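Local atomic coordinates of phosphate transporter (Thermotoga maritima MSB8, PDB entry 6L85), a protein that imports phosphate across the membrane by coupling its uptake to sodium ions, and is a bacterial relative of the human SLC20 carriers. Residues F56-I64 against L335-P343. Numbering follows the deposited sequence.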
ATOM      1  N   PHE B  56      -7.683   5.606   6.529  1.00 35.21           N
ATOM      2  CA  PHE B  56      -7.881   6.949   7.070  1.00 38.20           C
ATOM      3  C   PHE B  56      -9.334   7.331   7.305  1.00 35.95           C
ATOM      4  O   PHE B  56      -9.575   8.458   7.722  1.00 41.83           O
ATOM      5  CB  PHE B  56      -7.224   8.003   6.140  1.00 39.43           C
ATOM      6  CG  PHE B  56      -6.541   9.122   6.875  1.00 45.37           C
ATOM      7  CD1 PHE B  56      -5.492   8.861   7.753  1.00 46.35           C
ATOM      8  CD2 PHE B  56      -6.956  10.440   6.708  1.00 49.09           C
ATOM      9  CE1 PHE B  56      -4.871   9.897   8.468  1.00 49.47           C
ATOM     10  CE2 PHE B  56      -6.342  11.498   7.423  1.00 52.94           C
ATOM     11  CZ  PHE B  56      -5.295  11.222   8.306  1.00 47.13           C
ATOM     12  N   GLY B  57     -10.304   6.431   7.096  1.00 36.15           N
ATOM     13  CA  GLY B  57     -11.717   6.763   7.157  1.00 30.06           C
ATOM     14  C   GLY B  57     -12.338   6.899   8.541  1.00 40.25           C
ATOM     15  O   GLY B  57     -13.468   7.399   8.639  1.00 34.98           O
ATOM     16  N   SER B  58     -11.659   6.483   9.617  1.00 35.15           N
ATOM     17  CA  SER B  58     -12.335   6.501  10.916  1.00 42.25           C
ATOM     18  C   SER B  58     -12.477   7.919  11.479  1.00 37.36           C
ATOM     19  O   SER B  58     -13.412   8.190  12.245  1.00 39.29           O
ATOM     20  CB  SER B  58     -11.599   5.601  11.921  1.00 36.97           C
ATOM     21  OG  SER B  58     -10.292   6.103  12.176  1.00 44.69           O
ATOM     22  N   HIS B  59     -11.587   8.831  11.087  1.00 39.07           N
ATOM     23  CA  HIS B  59     -11.518  10.152  11.707  1.00 42.32           C
ATOM     24  C   HIS B  59     -12.743  11.005  11.388  1.00 40.87           C
ATOM     25  O   HIS B  59     -13.342  11.601  12.288  1.00 36.44           O
ATOM     26  CB  HIS B  59     -10.227  10.833  11.279  1.00 40.46           C
ATOM     27  CG  HIS B  59      -9.026   9.959  11.456  1.00 45.90           C
ATOM     28  ND1 HIS B  59      -8.523   9.638  12.703  1.00 47.02           N
ATOM     29  CD2 HIS B  59      -8.267   9.284  10.556  1.00 41.45           C
ATOM     30  CE1 HIS B  59      -7.487   8.829  12.562  1.00 46.60           C
ATOM     31  NE2 HIS B  59      -7.307   8.603  11.269  1.00 45.67           N
ATOM     32  N   VAL B  60     -13.160  11.048  10.123  1.00 36.10           N
ATOM     33  CA  VAL B  60     -14.389  11.766   9.808  1.00 36.59           C
ATOM     34  C   VAL B  60     -15.620  10.976  10.259  1.00 37.38           C
ATOM     35  O   VAL B  60     -16.670  11.571  10.566  1.00 39.21           O
ATOM     36  CB  VAL B  60     -14.433  12.100   8.299  1.00 34.60           C
ATOM     37  CG1 VAL B  60     -15.744  12.828   7.950  1.00 30.97           C
ATOM     38  CG2 VAL B  60     -13.222  12.933   7.913  1.00 30.06           C
ATOM     39  N   SER B  61     -15.533   9.637  10.280  1.00 33.77           N
ATOM     40  CA  SER B  61     -16.636   8.817  10.796  1.00 39.83           C
ATOM     41  C   SER B  61     -17.000   9.205  12.232  1.00 37.24           C
ATOM     42  O   SER B  61     -18.184   9.199  12.609  1.00 37.44           O
ATOM     43  CB  SER B  61     -16.275   7.326  10.714  1.00 34.22           C
ATOM     44  OG  SER B  61     -15.992   6.932   9.377  1.00 32.94           O
ATOM     45  N   GLN B  62     -15.996   9.552  13.050  1.00 37.50           N
ATOM     46  CA  GLN B  62     -16.284  10.023  14.407  1.00 42.45           C
ATOM     47  C   GLN B  62     -17.109  11.313  14.397  1.00 41.62           C
ATOM     48  O   GLN B  62     -18.031  11.480  15.211  1.00 44.25           O
ATOM     49  CB  GLN B  62     -14.983  10.242  15.171  1.00 40.36           C
ATOM     50  CG  GLN B  62     -14.285   8.961  15.568  1.00 47.61           C
ATOM     51  CD  GLN B  62     -12.809   9.182  15.729  1.00 59.10           C
ATOM     52  OE1 GLN B  62     -12.380  10.296  16.068  1.00 62.13           O
ATOM     53  NE2 GLN B  62     -12.004   8.138  15.460  1.00 60.66           N
ATOM     54  N   THR B  63     -16.797  12.235  13.479  1.00 39.11           N
ATOM     55  CA  THR B  63     -17.545  13.490  13.419  1.00 40.93           C
ATOM     56  C   THR B  63     -18.979  13.249  12.979  1.00 44.93           C
ATOM     57  O   THR B  63     -19.913  13.833  13.532  1.00 44.36           O
ATOM     58  CB  THR B  63     -16.854  14.468  12.481  1.00 40.70           C
ATOM     59  OG1 THR B  63     -15.502  14.641  12.914  1.00 37.74           O
ATOM     60  CG2 THR B  63     -17.580  15.832  12.488  1.00 43.45           C
ATOM     61  N   ILE B  64     -19.178  12.386  11.988  1.00 42.06           N
ATOM     62  CA  ILE B  64     -20.548  12.052  11.606  1.00 43.99           C
ATOM     63  C   ILE B  64     -21.301  11.451  12.794  1.00 45.73           C
ATOM     64  O   ILE B  64     -22.499  11.704  12.980  1.00 43.17           O
ATOM     65  CB  ILE B  64     -20.564  11.113  10.382  1.00 36.73           C
ATOM     66  CG1 ILE B  64     -19.956  11.823   9.168  1.00 37.47           C
ATOM     67  CG2 ILE B  64     -21.986  10.623  10.069  1.00 31.16           C
ATOM     68  CD1 ILE B  64     -20.654  13.107   8.759  1.00 41.99           C
ATOM     69  N   LEU B 335      -7.523  15.376   2.030  1.00 37.43           N
ATOM     70  CA  LEU B 335      -6.764  14.653   3.047  1.00 41.73           C
ATOM     71  C   LEU B 335      -6.542  15.515   4.278  1.00 43.08           C
ATOM     72  O   LEU B 335      -6.628  15.024   5.411  1.00 42.96           O
ATOM     73  CB  LEU B 335      -5.414  14.192   2.484  1.00 37.64           C
ATOM     74  CG  LEU B 335      -5.199  12.731   2.099  1.00 44.49           C
ATOM     75  CD1 LEU B 335      -3.726  12.438   1.864  1.00 40.31           C
ATOM     76  CD2 LEU B 335      -5.786  11.755   3.126  1.00 46.12           C
ATOM     77  N   LEU B 336      -6.221  16.798   4.089  1.00 39.65           N
ATOM     78  CA  LEU B 336      -6.015  17.630   5.268  1.00 45.30           C
ATOM     79  C   LEU B 336      -7.325  17.813   6.030  1.00 41.75           C
ATOM     80  O   LEU B 336      -7.355  17.707   7.266  1.00 46.16           O
ATOM     81  CB  LEU B 336      -5.384  18.964   4.871  1.00 48.10           C
ATOM     82  CG  LEU B 336      -3.957  18.836   4.309  1.00 51.61           C
ATOM     83  CD1 LEU B 336      -3.540  20.091   3.505  1.00 44.11           C
ATOM     84  CD2 LEU B 336      -2.926  18.514   5.400  1.00 48.41           C
ATOM     85  N   ALA B 337      -8.429  18.036   5.308  1.00 39.46           N
ATOM     86  CA  ALA B 337      -9.736  18.043   5.959  1.00 38.79           C
ATOM     87  C   ALA B 337      -9.973  16.759   6.752  1.00 40.15           C
ATOM     88  O   ALA B 337     -10.454  16.805   7.887  1.00 38.80           O
ATOM     89  CB  ALA B 337     -10.838  18.220   4.912  1.00 34.43           C
ATOM     90  N   SER B 338      -9.647  15.602   6.163  1.00 38.97           N
ATOM     91  CA  SER B 338      -9.837  14.323   6.848  1.00 39.00           C
ATOM     92  C   SER B 338      -9.010  14.254   8.123  1.00 40.07           C
ATOM     93  O   SER B 338      -9.481  13.753   9.146  1.00 38.86           O
ATOM     94  CB  SER B 338      -9.466  13.163   5.923  1.00 35.00           C
ATOM     95  OG  SER B 338     -10.360  13.053   4.828  1.00 35.31           O
ATOM     96  N   SER B 339      -7.771  14.755   8.078  1.00 43.60           N
ATOM     97  CA  SER B 339      -6.917  14.777   9.264  1.00 42.99           C
ATOM     98  C   SER B 339      -7.461  15.706  10.337  1.00 47.38           C
ATOM     99  O   SER B 339      -7.088  15.579  11.511  1.00 47.33           O
ATOM    100  CB  SER B 339      -5.488  15.192   8.893  1.00 39.97           C
ATOM    101  OG  SER B 339      -5.417  16.581   8.611  1.00 46.19           O
ATOM    102  N   LEU B 340      -8.305  16.654   9.962  1.00 40.84           N
ATOM    103  CA  LEU B 340      -8.970  17.443  10.982  1.00 44.32           C
ATOM    104  C   LEU B 340     -10.316  16.864  11.395  1.00 45.75           C
ATOM    105  O   LEU B 340     -10.952  17.408  12.306  1.00 46.20           O
ATOM    106  CB  LEU B 340      -9.153  18.879  10.490  1.00 46.47           C
ATOM    107  CG  LEU B 340      -7.843  19.593  10.161  1.00 51.58           C
ATOM    108  CD1 LEU B 340      -8.152  20.937   9.526  1.00 47.40           C
ATOM    109  CD2 LEU B 340      -7.033  19.761  11.445  1.00 48.18           C
ATOM    110  N   GLY B 341     -10.767  15.786  10.755  1.00 43.35           N
ATOM    111  CA  GLY B 341     -12.066  15.212  11.055  1.00 40.75           C
ATOM    112  C   GLY B 341     -13.239  15.929  10.424  1.00 40.80           C
ATOM    113  O   GLY B 341     -14.380  15.719  10.855  1.00 38.26           O
ATOM    114  N   LEU B 342     -12.998  16.767   9.414  1.00 38.42           N
ATOM    115  CA  LEU B 342     -14.049  17.566   8.789  1.00 35.52           C
ATOM    116  C   LEU B 342     -14.694  16.792   7.647  1.00 34.48           C
ATOM    117  O   LEU B 342     -13.995  16.420   6.702  1.00 38.38           O
ATOM    118  CB  LEU B 342     -13.475  18.877   8.254  1.00 36.84           C
ATOM    119  CG  LEU B 342     -12.878  19.772   9.336  1.00 44.56           C
ATOM    120  CD1 LEU B 342     -12.059  20.922   8.757  1.00 51.27           C
ATOM    121  CD2 LEU B 342     -14.009  20.273  10.231  1.00 38.41           C
ATOM    122  N   PRO B 343     -16.008  16.561   7.669  1.00 34.93           N
ATOM    123  CA  PRO B 343     -16.688  15.991   6.501  1.00 30.06           C
ATOM    124  C   PRO B 343     -16.911  17.087   5.466  1.00 38.29           C
ATOM    125  O   PRO B 343     -17.660  18.043   5.693  1.00 38.68           O
ATOM    126  CB  PRO B 343     -18.015  15.477   7.074  1.00 30.49           C
ATOM    127  CG  PRO B 343     -18.009  15.841   8.520  1.00 32.74           C
ATOM    128  CD  PRO B 343     -16.959  16.862   8.746  1.00 33.16           C
TER
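Thr63 OG1 donates to Gly341 O at 2.6 Å; the oxygen is met in its carbonyl plane, on a lone pair, at a C=O...donor angle of 139°. Gly341, at positive phi (80°), closes helix 320-339 in a Schellman motif, with Gly341 N bonded to Ser338 O and Leu342 N to Ala337 O. Replacing Thr63 by a valine would probably leave the Gly341 carbonyl without this donor and the exit of the turn less firmly tied to helix 58-66. Val60 straddles the same turn: CG1, anti to its own nitrogen (chi1 179°), meets Pro343 CB at 3.6 Å, while CG2 lies 3.8 Å from Ser338 CA. Ile64 extends the apolar patch, its CD1 3.8 Å from Pro343 CG, the two side chains running past each other in opposite directions. At the far end the Phe56 ring presents its edge to the last helical turn, CE2 3.6 Å from Ser339 N, and one ring face carries His59 CD2, 3.9 Å above its centre. His59 NE2 bonds Thr194 of helix 167-194, Asn257 of helix 231-258 reaches Ser338 OG and Leu342 O, and Ala260 of helix 260-275 packs on Val60 and Ile64, enclosing the junction beside a sodium site that includes Asn257.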